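PDB 2QVP: peptidase M14 domain-containing protein from Shewanella amazonensis, which is probably a zinc-dependent hydrolase of the peptidase M14 family, possibly a metallocarboxypeptidase. Local coordinates for residues Pro126-Lys138 against Phe225-Gly237. Sequence-based numbering, arbitrary orientation.
Sequences PNRGFFIENGKAK and FDTSFESFLVRSG. With GOL (glycerol), chain F; SO4 (sulfate ion), chain D.
Thr227 faces the backbone of Arg128, Gly129 and Phe130. Its OG1 accepts from Gly129 N at 3.1 Å, nearly straight (162°), and from Arg128 NE at 3.0 Å, tilted from the guanidinium plane. Chi1 of 69° sets OG1 between backbone N and carbonyl carbon, and CG2 then touches Phe131 CE1. Phe130 N donates a hydrogen bond to Thr227 O, in the carbonyl plane and on a lone pair.

Asp226 CB lies over the rim of one face of the Arg128 guanidinium, and the carboxylate plane is 18° from it. OD2 is near NE, but no N-H points at it. Asp226 OD1 accepts from Ser228 N (an Asx turn), Ser228 OG and Ser231 OG. Ser228 is the N-cap of helix 229-235, its OG accepting from Ser231 N. Were Asp226 replaced by an alanine, these three donors would probably lose their shared acceptor, and Arg128 its nearby opposite charge.

Phe229 turns its ring edge to the face of Phe130, centroids 5.3 Å apart, and its CB lies over the same face. Phe130 CB packs on Phe232 CB at 3.5 Å. Ala137 CB meets the Phe232 ring at its edge. Leu151 of helix 145-152 touches both Phe130 and Phe232.

Two waters link the Asn127 amide to the nearly coplanar Glu230 carboxylate, one through ND2 and OE2, the other through OD1 and OE1. This pairing probably fixes the rotation of both groups, about 6 Å, side chain to side chain, from Glu230 to Glu245, the predicted proton donor/acceptor.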
ATOM      1  N   PRO A 126      12.197  -4.964   0.524  1.00 14.40           N
ATOM      2  CA  PRO A 126      11.350  -5.136  -0.661  1.00 15.88           C
ATOM      3  C   PRO A 126      10.787  -3.896  -1.351  1.00 15.92           C
ATOM      4  O   PRO A 126      10.306  -4.037  -2.455  1.00 17.76           O
ATOM      5  CB  PRO A 126      10.189  -6.037  -0.145  1.00 17.92           C
ATOM      6  CG  PRO A 126      10.733  -6.686   1.105  1.00 13.24           C
ATOM      7  CD  PRO A 126      11.548  -5.570   1.708  1.00 15.79           C
ATOM      8  N   ASN A 127      10.883  -2.715  -0.754  1.00 15.31           N
ATOM      9  CA  ASN A 127      10.320  -1.512  -1.339  1.00 16.41           C
ATOM     10  C   ASN A 127      11.282  -0.826  -2.301  1.00 19.32           C
ATOM     11  O   ASN A 127      10.898   0.133  -2.932  1.00 22.19           O
ATOM     12  CB  ASN A 127       9.906  -0.530  -0.245  1.00 16.31           C
ATOM     13  CG  ASN A 127       9.097   0.647  -0.761  1.00 18.20           C
ATOM     14  OD1 ASN A 127       8.233   0.501  -1.607  1.00 25.34           O
ATOM     15  ND2 ASN A 127       9.401   1.824  -0.259  1.00 30.12           N
ATOM     16  N   ARG A 128      12.518  -1.277  -2.432  1.00 19.61           N
ATOM     17  CA  ARG A 128      13.418  -0.602  -3.366  1.00 20.40           C
ATOM     18  C   ARG A 128      13.973  -1.523  -4.440  1.00 17.47           C
ATOM     19  O   ARG A 128      13.790  -2.743  -4.388  1.00 19.63           O
ATOM     20  CB  ARG A 128      14.429   0.300  -2.607  1.00 21.00           C
ATOM     21  CG  ARG A 128      13.683   1.635  -2.099  1.00 26.62           C
ATOM     22  CD  ARG A 128      14.547   2.865  -1.824  1.00 30.18           C
ATOM     23  NE  ARG A 128      15.123   3.455  -3.036  1.00 33.48           N
ATOM     24  CZ  ARG A 128      16.134   4.346  -3.054  1.00 48.52           C
ATOM     25  NH1 ARG A 128      16.682   4.812  -1.920  1.00 53.79           N
ATOM     26  NH2 ARG A 128      16.619   4.795  -4.228  1.00 47.66           N
ATOM     27  N   GLY A 129      14.506  -0.908  -5.484  1.00 14.86           N
ATOM     28  CA  GLY A 129      15.043  -1.606  -6.643  1.00 12.84           C
ATOM     29  C   GLY A 129      14.058  -1.916  -7.743  1.00 10.10           C
ATOM     30  O   GLY A 129      14.138  -2.975  -8.352  1.00  9.21           O
ATOM     31  N   PHE A 130      13.150  -0.995  -8.020  1.00  9.37           N
ATOM     32  CA  PHE A 130      12.183  -1.143  -9.120  1.00  8.63           C
ATOM     33  C   PHE A 130      12.594  -0.153 -10.189  1.00  8.57           C
ATOM     34  O   PHE A 130      12.524   1.052  -9.964  1.00  8.70           O
ATOM     35  CB  PHE A 130      10.769  -0.840  -8.642  1.00  9.22           C
ATOM     36  CG  PHE A 130      10.245  -1.829  -7.649  1.00  5.57           C
ATOM     37  CD1 PHE A 130       9.635  -3.001  -8.091  1.00 15.44           C
ATOM     38  CD2 PHE A 130      10.361  -1.603  -6.272  1.00  9.74           C
ATOM     39  CE1 PHE A 130       9.142  -3.929  -7.184  1.00 16.06           C
ATOM     40  CE2 PHE A 130       9.893  -2.527  -5.365  1.00 11.28           C
ATOM     41  CZ  PHE A 130       9.267  -3.700  -5.825  1.00 12.10           C
ATOM     42  N   PHE A 131      12.999  -0.655 -11.353  1.00  6.86           N
ATOM     43  CA  PHE A 131      13.530   0.188 -12.402  1.00  5.98           C
ATOM     44  C   PHE A 131      12.730   0.054 -13.673  1.00  5.61           C
ATOM     45  O   PHE A 131      12.040  -0.944 -13.898  1.00  6.13           O
ATOM     46  CB  PHE A 131      14.999  -0.158 -12.704  1.00  5.67           C
ATOM     47  CG  PHE A 131      15.853  -0.150 -11.519  1.00  8.29           C
ATOM     48  CD1 PHE A 131      16.460   1.041 -11.091  1.00  6.70           C
ATOM     49  CD2 PHE A 131      16.023  -1.317 -10.772  1.00  5.94           C
ATOM     50  CE1 PHE A 131      17.224   1.053  -9.942  1.00  5.02           C
ATOM     51  CE2 PHE A 131      16.814  -1.316  -9.641  1.00  6.73           C
ATOM     52  CZ  PHE A 131      17.405  -0.125  -9.212  1.00  8.79           C
ATOM     53  N   ILE A 132      12.785   1.119 -14.462  1.00  7.77           N
ATOM     54  CA  ILE A 132      12.180   1.159 -15.757  1.00 11.47           C
ATOM     55  C   ILE A 132      13.288   1.820 -16.591  1.00  8.78           C
ATOM     56  O   ILE A 132      13.741   2.932 -16.265  1.00  8.15           O
ATOM     57  CB  ILE A 132      10.707   1.814 -15.735  1.00 13.52           C
ATOM     58  CG1 ILE A 132      10.007   1.612 -17.079  1.00 21.82           C
ATOM     59  CG2 ILE A 132      10.699   3.291 -15.394  1.00 14.35           C
ATOM     60  CD1 ILE A 132       8.516   1.676 -16.961  1.00 20.13           C
ATOM     61  N   GLU A 133      13.775   1.088 -17.598  1.00  8.78           N
ATOM     62  CA  GLU A 133      14.874   1.515 -18.481  1.00 10.01           C
ATOM     63  C   GLU A 133      14.397   1.486 -19.922  1.00  9.08           C
ATOM     64  O   GLU A 133      14.106   0.404 -20.457  1.00  9.45           O
ATOM     65  CB  GLU A 133      16.091   0.597 -18.336  1.00  7.55           C
ATOM     66  CG  GLU A 133      16.666   0.512 -16.946  1.00  9.51           C
ATOM     67  CD  GLU A 133      17.082   1.865 -16.402  1.00  2.00           C
ATOM     68  OE1 GLU A 133      17.592   2.664 -17.191  1.00  9.29           O
ATOM     69  OE2 GLU A 133      16.894   2.117 -15.191  1.00 13.43           O
ATOM     70  N   ASN A 134      14.310   2.671 -20.529  1.00  9.32           N
ATOM     71  CA  ASN A 134      13.832   2.854 -21.906  1.00 12.35           C
ATOM     72  C   ASN A 134      12.516   2.101 -22.163  1.00 10.71           C
ATOM     73  O   ASN A 134      12.397   1.349 -23.121  1.00 10.63           O
ATOM     74  CB  ASN A 134      14.922   2.451 -22.869  1.00 13.40           C
ATOM     75  CG  ASN A 134      16.221   3.209 -22.606  1.00 17.02           C
ATOM     76  OD1 ASN A 134      16.232   4.434 -22.574  1.00 15.48           O
ATOM     77  ND2 ASN A 134      17.309   2.480 -22.421  1.00 14.24           N
ATOM     78  N   GLY A 135      11.582   2.292 -21.233  1.00 13.49           N
ATOM     79  CA  GLY A 135      10.249   1.690 -21.251  1.00 12.38           C
ATOM     80  C   GLY A 135      10.113   0.291 -20.671  1.00 12.79           C
ATOM     81  O   GLY A 135       9.001  -0.179 -20.487  1.00 13.86           O
ATOM     82  N   LYS A 136      11.223  -0.368 -20.353  1.00 12.51           N
ATOM     83  CA  LYS A 136      11.206  -1.747 -19.905  1.00 12.53           C
ATOM     84  C   LYS A 136      11.428  -1.835 -18.403  1.00 10.16           C
ATOM     85  O   LYS A 136      12.430  -1.341 -17.892  1.00  6.18           O
ATOM     86  CB  LYS A 136      12.246  -2.559 -20.687  1.00 13.82           C
ATOM     87  CG  LYS A 136      12.093  -4.094 -20.582  1.00 20.83           C
ATOM     88  CD  LYS A 136      12.948  -4.788 -21.678  1.00 23.93           C
ATOM     89  CE  LYS A 136      12.727  -6.313 -21.760  1.00 34.79           C
ATOM     90  NZ  LYS A 136      13.053  -7.037 -20.493  1.00 39.25           N
ATOM     91  N   ALA A 137      10.453  -2.439 -17.712  1.00  7.82           N
ATOM     92  CA  ALA A 137      10.535  -2.721 -16.283  1.00  9.30           C
ATOM     93  C   ALA A 137      11.620  -3.775 -16.036  1.00  9.52           C
ATOM     94  O   ALA A 137      11.738  -4.727 -16.828  1.00  8.60           O
ATOM     95  CB  ALA A 137       9.162  -3.211 -15.743  1.00  9.82           C
ATOM     96  N   LYS A 138      12.432  -3.587 -14.988  1.00  7.71           N
ATOM     97  CA  LYS A 138      13.463  -4.566 -14.643  1.00  9.39           C
ATOM     98  C   LYS A 138      13.996  -4.428 -13.229  1.00  7.98           C
ATOM     99  O   LYS A 138      13.914  -3.372 -12.662  1.00  8.01           O
ATOM    100  CB  LYS A 138      14.618  -4.542 -15.658  1.00 10.27           C
ATOM    101  CG  LYS A 138      15.264  -3.238 -15.913  1.00 12.52           C
ATOM    102  CD  LYS A 138      15.626  -3.086 -17.388  1.00 17.40           C
ATOM    103  CE  LYS A 138      16.488  -4.154 -17.990  1.00 22.55           C
ATOM    104  NZ  LYS A 138      16.791  -3.782 -19.404  1.00 20.80           N
ATOM    105  N   PHE A 225      10.886  11.103  -6.484  1.00 13.31           N
ATOM    106  CA  PHE A 225      11.148   9.813  -7.121  1.00 13.61           C
ATOM    107  C   PHE A 225      12.448   9.148  -6.679  1.00 14.32           C
ATOM    108  O   PHE A 225      13.470   9.799  -6.524  1.00 15.79           O
ATOM    109  CB  PHE A 225      11.156   9.953  -8.633  1.00 13.85           C
ATOM    110  CG  PHE A 225       9.826  10.261  -9.198  1.00 11.11           C
ATOM    111  CD1 PHE A 225       9.375  11.563  -9.254  1.00  9.53           C
ATOM    112  CD2 PHE A 225       9.020   9.258  -9.688  1.00 17.91           C
ATOM    113  CE1 PHE A 225       8.140  11.863  -9.778  1.00 14.35           C
ATOM    114  CE2 PHE A 225       7.789   9.551 -10.240  1.00 13.21           C
ATOM    115  CZ  PHE A 225       7.353  10.855 -10.285  1.00 17.47           C
ATOM    116  N   ASP A 226      12.367   7.842  -6.449  1.00 14.28           N
ATOM    117  CA  ASP A 226      13.511   7.004  -6.112  1.00 11.54           C
ATOM    118  C   ASP A 226      13.230   5.669  -6.817  1.00 11.09           C
ATOM    119  O   ASP A 226      12.571   5.684  -7.839  1.00 12.54           O
ATOM    120  CB  ASP A 226      13.697   6.926  -4.593  1.00 12.42           C
ATOM    121  CG  ASP A 226      12.473   6.433  -3.873  1.00 10.03           C
ATOM    122  OD1 ASP A 226      11.502   5.955  -4.529  1.00 19.91           O
ATOM    123  OD2 ASP A 226      12.477   6.553  -2.624  1.00 17.36           O
ATOM    124  N   THR A 227      13.687   4.536  -6.299  1.00 12.19           N
ATOM    125  CA  THR A 227      13.429   3.219  -6.911  1.00 10.03           C
ATOM    126  C   THR A 227      12.344   2.446  -6.143  1.00 11.18           C
ATOM    127  O   THR A 227      12.265   1.217  -6.221  1.00 11.72           O
ATOM    128  CB  THR A 227      14.728   2.448  -7.041  1.00 11.04           C
ATOM    129  OG1 THR A 227      15.205   2.079  -5.742  1.00  9.48           O
ATOM    130  CG2 THR A 227      15.775   3.318  -7.801  1.00  9.51           C
ATOM    131  N   SER A 228      11.465   3.178  -5.440  1.00 14.20           N
ATOM    132  CA  SER A 228      10.325   2.580  -4.733  1.00 11.65           C
ATOM    133  C   SER A 228       9.315   2.043  -5.716  1.00  9.10           C
ATOM    134  O   SER A 228       9.284   2.438  -6.905  1.00  7.79           O
ATOM    135  CB  SER A 228       9.646   3.566  -3.765  1.00  9.78           C
ATOM    136  OG  SER A 228       9.018   4.625  -4.460  1.00 15.16           O
ATOM    137  N   PHE A 229       8.484   1.114  -5.217  1.00  8.42           N
ATOM    138  CA  PHE A 229       7.424   0.513  -6.025  1.00 11.95           C
ATOM    139  C   PHE A 229       6.477   1.598  -6.634  1.00 10.64           C
ATOM    140  O   PHE A 229       6.162   1.581  -7.835  1.00 13.55           O
ATOM    141  CB  PHE A 229       6.688  -0.569  -5.201  1.00  7.35           C
ATOM    142  CG  PHE A 229       5.580  -1.267  -5.931  1.00 10.86           C
ATOM    143  CD1 PHE A 229       5.858  -2.133  -6.998  1.00 14.62           C
ATOM    144  CD2 PHE A 229       4.255  -1.102  -5.530  1.00 14.07           C
ATOM    145  CE1 PHE A 229       4.840  -2.802  -7.647  1.00 15.64           C
ATOM    146  CE2 PHE A 229       3.231  -1.784  -6.159  1.00 14.62           C
ATOM    147  CZ  PHE A 229       3.512  -2.627  -7.234  1.00 14.15           C
ATOM    148  N   GLU A 230       6.065   2.546  -5.809  1.00 11.14           N
ATOM    149  CA  GLU A 230       5.169   3.658  -6.238  1.00 13.73           C
ATOM    150  C   GLU A 230       5.835   4.625  -7.235  1.00 12.74           C
ATOM    151  O   GLU A 230       5.171   5.109  -8.134  1.00 12.66           O
ATOM    152  CB  GLU A 230       4.533   4.415  -5.023  1.00 15.95           C
ATOM    153  CG  GLU A 230       5.448   5.181  -4.055  1.00 15.54           C
ATOM    154  CD  GLU A 230       6.187   4.311  -3.007  1.00 23.86           C
ATOM    155  OE1 GLU A 230       6.121   3.054  -3.059  1.00 22.35           O
ATOM    156  OE2 GLU A 230       6.869   4.899  -2.139  1.00 27.94           O
ATOM    157  N   SER A 231       7.117   4.926  -7.048  1.00 12.17           N
ATOM    158  CA  SER A 231       7.887   5.703  -8.029  1.00 14.02           C
ATOM    159  C   SER A 231       7.902   4.959  -9.370  1.00 11.28           C
ATOM    160  O   SER A 231       7.676   5.558 -10.410  1.00 11.87           O
ATOM    161  CB  SER A 231       9.339   5.936  -7.583  1.00 13.30           C
ATOM    162  OG  SER A 231       9.416   6.875  -6.538  1.00 16.80           O
ATOM    163  N   PHE A 232       8.170   3.652  -9.322  1.00 11.37           N
ATOM    164  CA  PHE A 232       8.159   2.804 -10.519  1.00 10.11           C
ATOM    165  C   PHE A 232       6.808   2.861 -11.267  1.00 10.55           C
ATOM    166  O   PHE A 232       6.772   3.063 -12.467  1.00 12.41           O
ATOM    167  CB  PHE A 232       8.539   1.346 -10.138  1.00  9.82           C
ATOM    168  CG  PHE A 232       8.180   0.310 -11.205  1.00  8.06           C
ATOM    169  CD1 PHE A 232       8.954   0.164 -12.329  1.00  4.86           C
ATOM    170  CD2 PHE A 232       7.075  -0.513 -11.050  1.00 12.32           C
ATOM    171  CE1 PHE A 232       8.612  -0.774 -13.330  1.00  9.35           C
ATOM    172  CE2 PHE A 232       6.737  -1.460 -12.024  1.00 15.69           C
ATOM    173  CZ  PHE A 232       7.510  -1.581 -13.170  1.00  4.54           C
ATOM    174  N   LEU A 233       5.712   2.648 -10.549  1.00 11.85           N
ATOM    175  CA  LEU A 233       4.365   2.652 -11.162  1.00  8.88           C
ATOM    176  C   LEU A 233       3.918   4.007 -11.671  1.00  9.81           C
ATOM    177  O   LEU A 233       3.197   4.046 -12.673  1.00 11.37           O
ATOM    178  CB  LEU A 233       3.315   2.088 -10.201  1.00  7.91           C
ATOM    179  CG  LEU A 233       3.401   0.589  -9.923  1.00  9.99           C
ATOM    180  CD1 LEU A 233       2.300   0.238  -8.964  1.00  5.39           C
ATOM    181  CD2 LEU A 233       3.299  -0.219 -11.248  1.00 10.03           C
ATOM    182  N   VAL A 234       4.337   5.099 -11.000  1.00 12.32           N
ATOM    183  CA  VAL A 234       4.064   6.463 -11.484  1.00 11.83           C
ATOM    184  C   VAL A 234       4.881   6.731 -12.772  1.00 14.28           C
ATOM    185  O   VAL A 234       4.320   7.250 -13.763  1.00 12.22           O
ATOM    186  CB  VAL A 234       4.313   7.542 -10.407  1.00 12.03           C
ATOM    187  CG1 VAL A 234       4.317   8.943 -11.015  1.00  5.98           C
ATOM    188  CG2 VAL A 234       3.289   7.393  -9.265  1.00  7.24           C
ATOM    189  N   ARG A 235       6.164   6.330 -12.787  1.00 13.54           N
ATOM    190  CA  ARG A 235       6.994   6.490 -13.990  1.00 15.24           C
ATOM    191  C   ARG A 235       6.490   5.548 -15.089  1.00 16.69           C
ATOM    192  O   ARG A 235       6.671   5.844 -16.246  1.00 13.95           O
ATOM    193  CB  ARG A 235       8.498   6.250 -13.733  1.00 19.96           C
ATOM    194  CG  ARG A 235       9.155   7.121 -12.629  1.00 24.52           C
ATOM    195  CD  ARG A 235      10.113   8.294 -12.953  1.00 30.87           C
ATOM    196  NE  ARG A 235       9.511   9.577 -13.340  1.00 34.32           N
ATOM    197  CZ  ARG A 235      10.061  10.795 -13.150  1.00 27.34           C
ATOM    198  NH1 ARG A 235      11.249  10.990 -12.554  1.00 26.26           N
ATOM    199  NH2 ARG A 235       9.395  11.870 -13.564  1.00 30.71           N
ATOM    200  N   SER A 236       5.866   4.423 -14.722  1.00 15.58           N
ATOM    201  CA  SER A 236       5.254   3.521 -15.690  1.00 14.25           C
ATOM    202  C   SER A 236       3.911   4.026 -16.283  1.00 14.22           C
ATOM    203  O   SER A 236       3.396   3.371 -17.168  1.00 13.85           O
ATOM    204  CB  SER A 236       5.038   2.141 -15.054  1.00 13.10           C
ATOM    205  OG  SER A 236       6.251   1.588 -14.605  1.00  9.99           O
ATOM    206  N   GLY A 237       3.341   5.136 -15.788  1.00 13.20           N
ATOM    207  CA  GLY A 237       2.054   5.681 -16.267  1.00 12.79           C
ATOM    208  C   GLY A 237       0.899   5.875 -15.271  1.00 13.26           C
ATOM    209  O   GLY A 237      -0.151   6.442 -15.659  1.00 13.00           O
TER
HETATM  210  C1  GOL F 277      13.221   4.580 -12.429  1.00 26.17           C
HETATM  211  O1  GOL F 277      14.055   3.662 -13.113  1.00 17.05           O
HETATM  212  C2  GOL F 277      12.458   3.956 -11.247  1.00 26.70           C
HETATM  213  O2  GOL F 277      11.574   2.928 -11.683  1.00 19.71           O
HETATM  214  C3  GOL F 277      11.537   4.954 -10.540  1.00 28.98           C
HETATM  215  O3  GOL F 277      12.118   6.236 -10.280  1.00 21.76           O
HETATM  216  S   SO4 D 275      12.633   2.605   1.718  1.00 38.85           S
HETATM  217  O1  SO4 D 275      12.332   1.184   1.621  1.00 40.50           O
HETATM  218  O2  SO4 D 275      11.863   3.246   2.762  1.00 32.55           O
HETATM  219  O3  SO4 D 275      14.053   2.790   1.993  1.00 47.97           O
HETATM  220  O4  SO4 D 275      12.259   3.258   0.454  1.00 46.49           O
HETATM  221  O   HOH W   1       8.575   4.506  -0.244  1.00 28.24           O
HETATM  222  O   HOH W   2       5.703   0.882  -1.873  1.00 31.75           O